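Local coordinates for indole-3-acetic acid-amido synthetase GH3.15 (Arabidopsis thaliana, PDB 6E1Q), which uses ATP to adenylate the auxin precursor indole-3-butyric acid, or the herbicide 2,4-DB, and joins it to an amino acid, chiefly glutamine, at residues P3-T8 / S122-P127; L128-K131 / G135-E138; L546-S551 / V561-A566. All coordinates share one frame; numbering follows the deposited sequence.

Interaction 1 (P3-T8 / S122-P127); sequences PKFDPT and SSLYAP
Apolar packing of Phe5 on Leu124 carries most of this contact. A CH-pi contact sets CD1 of Leu124 over one face of the Phe5 ring, 3.9 Å from the centroid and 16° off the ring normal. The ring's far end is also covered: Phe5 CZ lies 3.7 Å from Leu124 CB. Because chi1 of Phe5 is 70°, CG sits between the backbone N and the carbonyl carbon, which sends the ring across to the helix. A branched leucine suits the helical side, since one methyl can lie on the ring while the rest of the side chain reaches Leu16 and Leu20 of helix 10-22.

The polar approach is at the ring edge. Ser123 OG lies 3.3 Å from Phe5 CZ, near the ring plane, and is hydrogen-bonded to Ser120 O one turn back along the helix, so this small hydroxyl is satisfied without a partner from 3-8. Pro7 adds a looser van der Waals touch, its CB 3.9 Å from Ser123 OG. A leucine in place of Phe5 would probably leave Leu124 CD1 without a flat surface to lie on and open a gap beside Ser123.

No hydrogen bond crosses between the segments; within 3-8, Asp6 OD1 accepts from Thr8 N at 3.0 Å, approached from above the carboxylate plane.

That bond defines an Asx turn, which shapes the chain just before helix 10-22. The Phe5 ring, with Pro7 beside it, lays the loop down: a partly buried packing of the N-terminal loop against helix 112-132 of the GH3 N-terminal domain.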
# COMPACT_ATOMS: atom_id res chain seq x y z
N PRO A 3 -24.78 10.68 -6.75
CA PRO A 3 -26.21 10.84 -6.48
C PRO A 3 -26.65 10.09 -5.23
O PRO A 3 -25.97 9.20 -4.71
CB PRO A 3 -26.87 10.25 -7.73
CG PRO A 3 -25.88 9.29 -8.27
CD PRO A 3 -24.51 9.79 -7.89
N LYS A 4 -27.83 10.48 -4.75
CA LYS A 4 -28.45 9.77 -3.63
C LYS A 4 -28.77 8.34 -4.04
O LYS A 4 -29.29 8.09 -5.13
CB LYS A 4 -29.72 10.50 -3.20
CG LYS A 4 -29.62 12.01 -3.31
CD LYS A 4 -30.80 12.60 -4.08
CE LYS A 4 -30.94 14.09 -3.84
NZ LYS A 4 -31.83 14.72 -4.85
N PHE A 5 -28.44 7.39 -3.17
CA PHE A 5 -28.71 6.00 -3.46
C PHE A 5 -28.89 5.22 -2.16
O PHE A 5 -28.41 5.62 -1.10
CB PHE A 5 -27.59 5.37 -4.31
CG PHE A 5 -26.31 5.19 -3.57
CD1 PHE A 5 -25.41 6.23 -3.45
CD2 PHE A 5 -26.00 3.97 -2.99
CE1 PHE A 5 -24.21 6.07 -2.76
CE2 PHE A 5 -24.81 3.79 -2.29
CZ PHE A 5 -23.91 4.85 -2.18
N ASP A 6 -29.58 4.09 -2.28
CA ASP A 6 -29.85 3.20 -1.16
C ASP A 6 -28.75 2.15 -1.09
O ASP A 6 -28.73 1.23 -1.92
CB ASP A 6 -31.22 2.55 -1.33
CG ASP A 6 -31.60 1.64 -0.19
OD1 ASP A 6 -30.83 1.53 0.79
OD2 ASP A 6 -32.68 1.02 -0.27
N PRO A 7 -27.84 2.22 -0.11
CA PRO A 7 -26.76 1.23 -0.04
C PRO A 7 -27.23 -0.17 0.31
O PRO A 7 -26.42 -1.10 0.24
CB PRO A 7 -25.84 1.78 1.05
CG PRO A 7 -26.74 2.61 1.90
CD PRO A 7 -27.70 3.25 0.94
N THR A 8 -28.50 -0.35 0.69
CA THR A 8 -29.01 -1.69 0.91
C THR A 8 -29.58 -2.30 -0.36
O THR A 8 -29.90 -3.49 -0.37
CB THR A 8 -30.10 -1.68 1.99
OG1 THR A 8 -31.15 -0.78 1.62
CG2 THR A 8 -29.50 -1.20 3.30
N SER A 122 -17.57 4.07 -1.26
CA SER A 122 -17.21 2.75 -0.77
C SER A 122 -18.44 1.88 -0.54
O SER A 122 -18.39 0.66 -0.73
CB SER A 122 -16.39 2.87 0.53
OG SER A 122 -15.56 1.74 0.71
N SER A 123 -19.54 2.49 -0.11
CA SER A 123 -20.75 1.71 0.10
C SER A 123 -21.44 1.44 -1.23
O SER A 123 -22.14 0.44 -1.38
CB SER A 123 -21.69 2.42 1.07
OG SER A 123 -22.36 3.51 0.45
N LEU A 124 -21.23 2.33 -2.20
CA LEU A 124 -21.70 2.07 -3.55
C LEU A 124 -21.02 0.84 -4.15
O LEU A 124 -21.64 0.08 -4.90
CB LEU A 124 -21.46 3.29 -4.43
CG LEU A 124 -22.05 3.25 -5.82
CD1 LEU A 124 -23.52 2.87 -5.72
CD2 LEU A 124 -21.90 4.61 -6.48
N TYR A 125 -19.76 0.62 -3.80
CA TYR A 125 -18.97 -0.42 -4.44
C TYR A 125 -19.08 -1.77 -3.74
O TYR A 125 -18.90 -2.81 -4.39
CB TYR A 125 -17.50 0.03 -4.51
CG TYR A 125 -16.54 -1.03 -4.99
CD1 TYR A 125 -16.45 -1.35 -6.35
CD2 TYR A 125 -15.74 -1.73 -4.11
CE1 TYR A 125 -15.56 -2.33 -6.81
CE2 TYR A 125 -14.87 -2.72 -4.55
CZ TYR A 125 -14.78 -3.01 -5.89
OH TYR A 125 -13.90 -4.00 -6.31
N ALA A 126 -19.38 -1.79 -2.44
CA ALA A 126 -19.45 -3.06 -1.71
C ALA A 126 -20.42 -4.08 -2.32
O ALA A 126 -20.07 -5.28 -2.35
CB ALA A 126 -19.80 -2.79 -0.24
N PRO A 127 -21.62 -3.72 -2.80
CA PRO A 127 -22.47 -4.75 -3.43
C PRO A 127 -21.80 -5.48 -4.58
O PRO A 127 -22.09 -6.66 -4.81
CB PRO A 127 -23.70 -3.96 -3.90
CG PRO A 127 -23.75 -2.78 -2.99
CD PRO A 127 -22.31 -2.42 -2.72

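Interaction 2 (L128-K131 / G135-E138); sequences LLYK and GLSE
The Tyr130 ring has Ser137 CB over one face and Leu136 CG at its edge, in the ring plane. The first is a CH-pi contact, with Ser137 CB 4.1 Å from the ring centroid and 15° off the normal, displaced toward the rim of the ring. At the edge, Tyr130 CD1 and Leu136 CG are 4.0 Å apart, and the two side chains cross at about a right angle. This is the turn that follows helix 112-132 and leads to strand 140-143, a helix-to-strand connection in the N-terminal domain of the ANL adenylating clan.

A tyrosine suits the last turns of the helix because its broad ring can pack against two successive residues of the returning chain. Its chi1 of -55° sets CG anti to the carbonyl carbon, which leads the ring to the loop although the bond to CB does not aim there. The ring also touches Gln10 of helix 10-22. Leu136 is buried and suited to filling the inner side of the turn: with CG anti to the backbone N (chi1 -177°), its branch turns back toward the helix, where CD2 meets Leu129 CB at 3.9 Å. Both leucines also touch Arg214, which lines the pocket of the bound (2,4-dichlorophenoxy)acetic acid, and the Leu129 side chain is about 7 Å from that ligand.

Serine at 137 is small enough to put its CB on the ring without crowding the turn. Between the backbones, one water fastens the turn: it donates to Tyr130 O at 3.2 Å and accepts from Ser137 N at 3.3 Å.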
# COMPACT_ATOMS: atom_id res chain seq x y z
N LEU A 128 -20.90 -4.82 -5.31
CA LEU A 128 -20.16 -5.53 -6.34
C LEU A 128 -19.26 -6.59 -5.73
O LEU A 128 -19.20 -7.73 -6.22
CB LEU A 128 -19.34 -4.56 -7.19
CG LEU A 128 -18.81 -5.20 -8.48
CD1 LEU A 128 -18.91 -4.23 -9.61
CD2 LEU A 128 -17.37 -5.67 -8.29
N LEU A 129 -18.57 -6.25 -4.64
CA LEU A 129 -17.78 -7.25 -3.92
C LEU A 129 -18.68 -8.40 -3.47
O LEU A 129 -18.37 -9.57 -3.70
CB LEU A 129 -17.07 -6.62 -2.73
CG LEU A 129 -15.83 -5.75 -2.98
CD1 LEU A 129 -15.31 -5.12 -1.66
CD2 LEU A 129 -14.74 -6.55 -3.69
N TYR A 130 -19.81 -8.07 -2.83
CA TYR A 130 -20.73 -9.12 -2.39
C TYR A 130 -21.20 -9.95 -3.56
O TYR A 130 -21.31 -11.18 -3.46
CB TYR A 130 -21.94 -8.53 -1.66
CG TYR A 130 -21.58 -7.65 -0.49
CD1 TYR A 130 -20.45 -7.90 0.27
CD2 TYR A 130 -22.37 -6.56 -0.15
CE1 TYR A 130 -20.13 -7.09 1.34
CE2 TYR A 130 -22.05 -5.74 0.91
CZ TYR A 130 -20.93 -6.01 1.65
OH TYR A 130 -20.61 -5.20 2.71
N LYS A 131 -21.50 -9.31 -4.69
CA LYS A 131 -21.91 -10.08 -5.85
C LYS A 131 -20.80 -11.03 -6.29
O LYS A 131 -21.06 -12.18 -6.65
CB LYS A 131 -22.31 -9.15 -6.99
CG LYS A 131 -22.87 -9.87 -8.20
CD LYS A 131 -23.21 -8.89 -9.32
CE LYS A 131 -23.88 -9.59 -10.49
NZ LYS A 131 -25.26 -10.03 -10.14
N GLY A 135 -20.61 -15.04 0.25
CA GLY A 135 -20.48 -15.14 1.69
C GLY A 135 -19.83 -13.95 2.35
O GLY A 135 -19.78 -13.89 3.58
N LEU A 136 -19.32 -13.00 1.57
CA LEU A 136 -18.64 -11.84 2.14
C LEU A 136 -19.59 -11.00 2.97
O LEU A 136 -19.18 -10.42 3.98
CB LEU A 136 -18.03 -11.01 1.01
CG LEU A 136 -17.21 -9.81 1.48
CD1 LEU A 136 -16.15 -10.28 2.46
CD2 LEU A 136 -16.59 -9.14 0.27
N SER A 137 -20.86 -10.94 2.58
CA SER A 137 -21.86 -10.18 3.33
C SER A 137 -22.24 -10.86 4.64
O SER A 137 -22.86 -10.21 5.49
CB SER A 137 -23.10 -10.00 2.46
OG SER A 137 -23.68 -11.26 2.14
N GLU A 138 -21.89 -12.13 4.82
CA GLU A 138 -22.33 -12.96 5.94
C GLU A 138 -21.51 -12.78 7.21
O GLU A 138 -21.81 -13.43 8.22
CB GLU A 138 -22.28 -14.45 5.55
CG GLU A 138 -23.35 -14.94 4.56
CD GLU A 138 -24.54 -14.02 4.43
OE1 GLU A 138 -24.67 -13.35 3.38
OE2 GLU A 138 -25.36 -13.98 5.38
O HOH W 1 -21.40 -12.12 -0.44

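Interaction 3 (L546-S551 / V561-A566); sequences LSRGSS and VTNEEA
Arg548 reaches across to Asn563 and Glu565, and the course of 546-551 explains how. Leu546 and Ser547 end helix 537-547, where Leu546 O accepts a bond from Gly549 N. Arg548 follows. Its chain leaves with CG anti to the carbonyl carbon and then bends at chi3 (43°), carrying the guanidinium to the start of helix 564-571. NH1 makes a salt bridge to Glu565 OE2 at 3.3 Å, the guanidinium and carboxylate planes standing 83° apart, so the two groups do not pair flat against each other. NH2 of Arg548 comes 3.3 Å from Asn563 ND2, but both are donors, and this is a neighbourly approach without a hydrogen bond. Gly549, with positive phi, is the C-prime residue of a Schellman motif. Ser550 completes it, its N bonding back to Phe545 O.

Asparagine suits position 563, the N-cap, because its short amide can cap the helix: OD1 accepts from Ala566 N at 3.0 Å, in the carbonyl plane and on a lone pair, and more weakly from Glu565 N. With OD1 engaged by these N-H groups, the NH2 end is left facing the arginine, which probably explains the close ND2 approach.

Helix 564-571 thus begins beside the end of helix 537-547, Asn563 and Glu565 both touching Phe544. Because the one attractive polar link is long, with its planes crossed and its partners exposed, it is probably a modest electrostatic tether between the two helix ends.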
# COMPACT_ATOMS: atom_id res chain seq x y z
N LEU A 546 11.36 2.01 12.55
CA LEU A 546 10.26 2.29 13.47
C LEU A 546 10.74 3.08 14.68
O LEU A 546 10.07 4.03 15.12
CB LEU A 546 9.61 0.98 13.94
CG LEU A 546 8.95 0.08 12.89
CD1 LEU A 546 8.19 -1.03 13.62
CD2 LEU A 546 8.01 0.88 12.01
N SER A 547 11.87 2.67 15.25
CA SER A 547 12.49 3.39 16.35
C SER A 547 12.85 4.83 15.99
O SER A 547 13.05 5.66 16.88
CB SER A 547 13.72 2.62 16.79
OG SER A 547 14.81 3.00 15.96
N ARG A 548 12.93 5.15 14.69
CA ARG A 548 13.25 6.50 14.26
C ARG A 548 12.04 7.26 13.74
O ARG A 548 12.21 8.31 13.11
CB ARG A 548 14.39 6.48 13.22
CG ARG A 548 15.57 5.67 13.74
CD ARG A 548 16.64 5.35 12.73
NE ARG A 548 17.00 6.48 11.86
CZ ARG A 548 18.12 7.19 12.00
NH1 ARG A 548 18.97 6.94 13.01
NH2 ARG A 548 18.38 8.18 11.16
N GLY A 549 10.83 6.78 14.02
CA GLY A 549 9.62 7.53 13.74
C GLY A 549 8.81 7.04 12.55
O GLY A 549 7.74 7.61 12.29
N SER A 550 9.27 6.02 11.82
CA SER A 550 8.46 5.49 10.73
C SER A 550 7.12 4.98 11.24
O SER A 550 7.04 4.37 12.31
CB SER A 550 9.19 4.36 10.00
OG SER A 550 10.29 4.86 9.29
N SER A 551 6.07 5.24 10.47
CA SER A 551 4.75 4.73 10.80
C SER A 551 4.73 3.20 10.67
O SER A 551 5.19 2.65 9.67
CB SER A 551 3.71 5.40 9.89
OG SER A 551 2.56 4.60 9.68
N VAL A 561 18.70 1.31 0.29
CA VAL A 561 19.00 1.94 1.57
C VAL A 561 20.26 2.79 1.40
O VAL A 561 21.25 2.33 0.81
CB VAL A 561 19.19 0.90 2.68
CG1 VAL A 561 19.60 1.58 3.95
CG2 VAL A 561 17.91 0.13 2.91
N THR A 562 20.22 4.03 1.91
CA THR A 562 21.39 4.89 2.00
C THR A 562 21.79 5.23 3.42
O THR A 562 22.96 5.57 3.64
CB THR A 562 21.18 6.21 1.25
OG1 THR A 562 19.88 6.75 1.56
CG2 THR A 562 21.31 6.01 -0.26
N ASN A 563 20.87 5.18 4.38
CA ASN A 563 21.19 5.54 5.75
C ASN A 563 22.25 4.60 6.31
O ASN A 563 22.12 3.37 6.24
CB ASN A 563 19.94 5.51 6.62
CG ASN A 563 20.24 5.77 8.07
OD1 ASN A 563 20.69 4.87 8.79
ND2 ASN A 563 20.02 7.01 8.51
N GLU A 564 23.29 5.19 6.90
CA GLU A 564 24.47 4.41 7.29
C GLU A 564 24.17 3.45 8.43
O GLU A 564 24.79 2.39 8.52
CB GLU A 564 25.61 5.36 7.68
CG GLU A 564 26.34 6.00 6.49
CD GLU A 564 26.95 4.98 5.53
OE1 GLU A 564 27.13 5.32 4.34
OE2 GLU A 564 27.24 3.85 5.96
N GLU A 565 23.24 3.80 9.33
CA GLU A 565 22.91 2.87 10.41
C GLU A 565 22.08 1.70 9.89
O GLU A 565 22.23 0.57 10.37
CB GLU A 565 22.19 3.59 11.55
CG GLU A 565 23.07 4.48 12.44
CD GLU A 565 22.47 5.86 12.63
OE1 GLU A 565 22.31 6.60 11.63
OE2 GLU A 565 22.12 6.21 13.78
N ALA A 566 21.24 1.91 8.88
CA ALA A 566 20.54 0.78 8.30
C ALA A 566 21.49 -0.10 7.49
O ALA A 566 21.40 -1.34 7.53
CB ALA A 566 19.37 1.27 7.46

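How the interactions relate
Along the chain the three contacts come in series. Interactions 1 and 2 are neighbours, with centres 13 Å apart: helix 112-132 supplies 122-127 to the first and 128-131 to the second, so one helix takes the N-terminal loop on its middle and its own outgoing turn near its end. Both involve the N-terminal domain, close to the bound ligand. Interaction 3 is about 42 and 40 Å from them, between centres, on the opposite side of the chain's centre, where it joins helices 537-547 and 564-571 of the C-terminal domain. It touches neither of the others, and is plain surface packing away from the annotated sites.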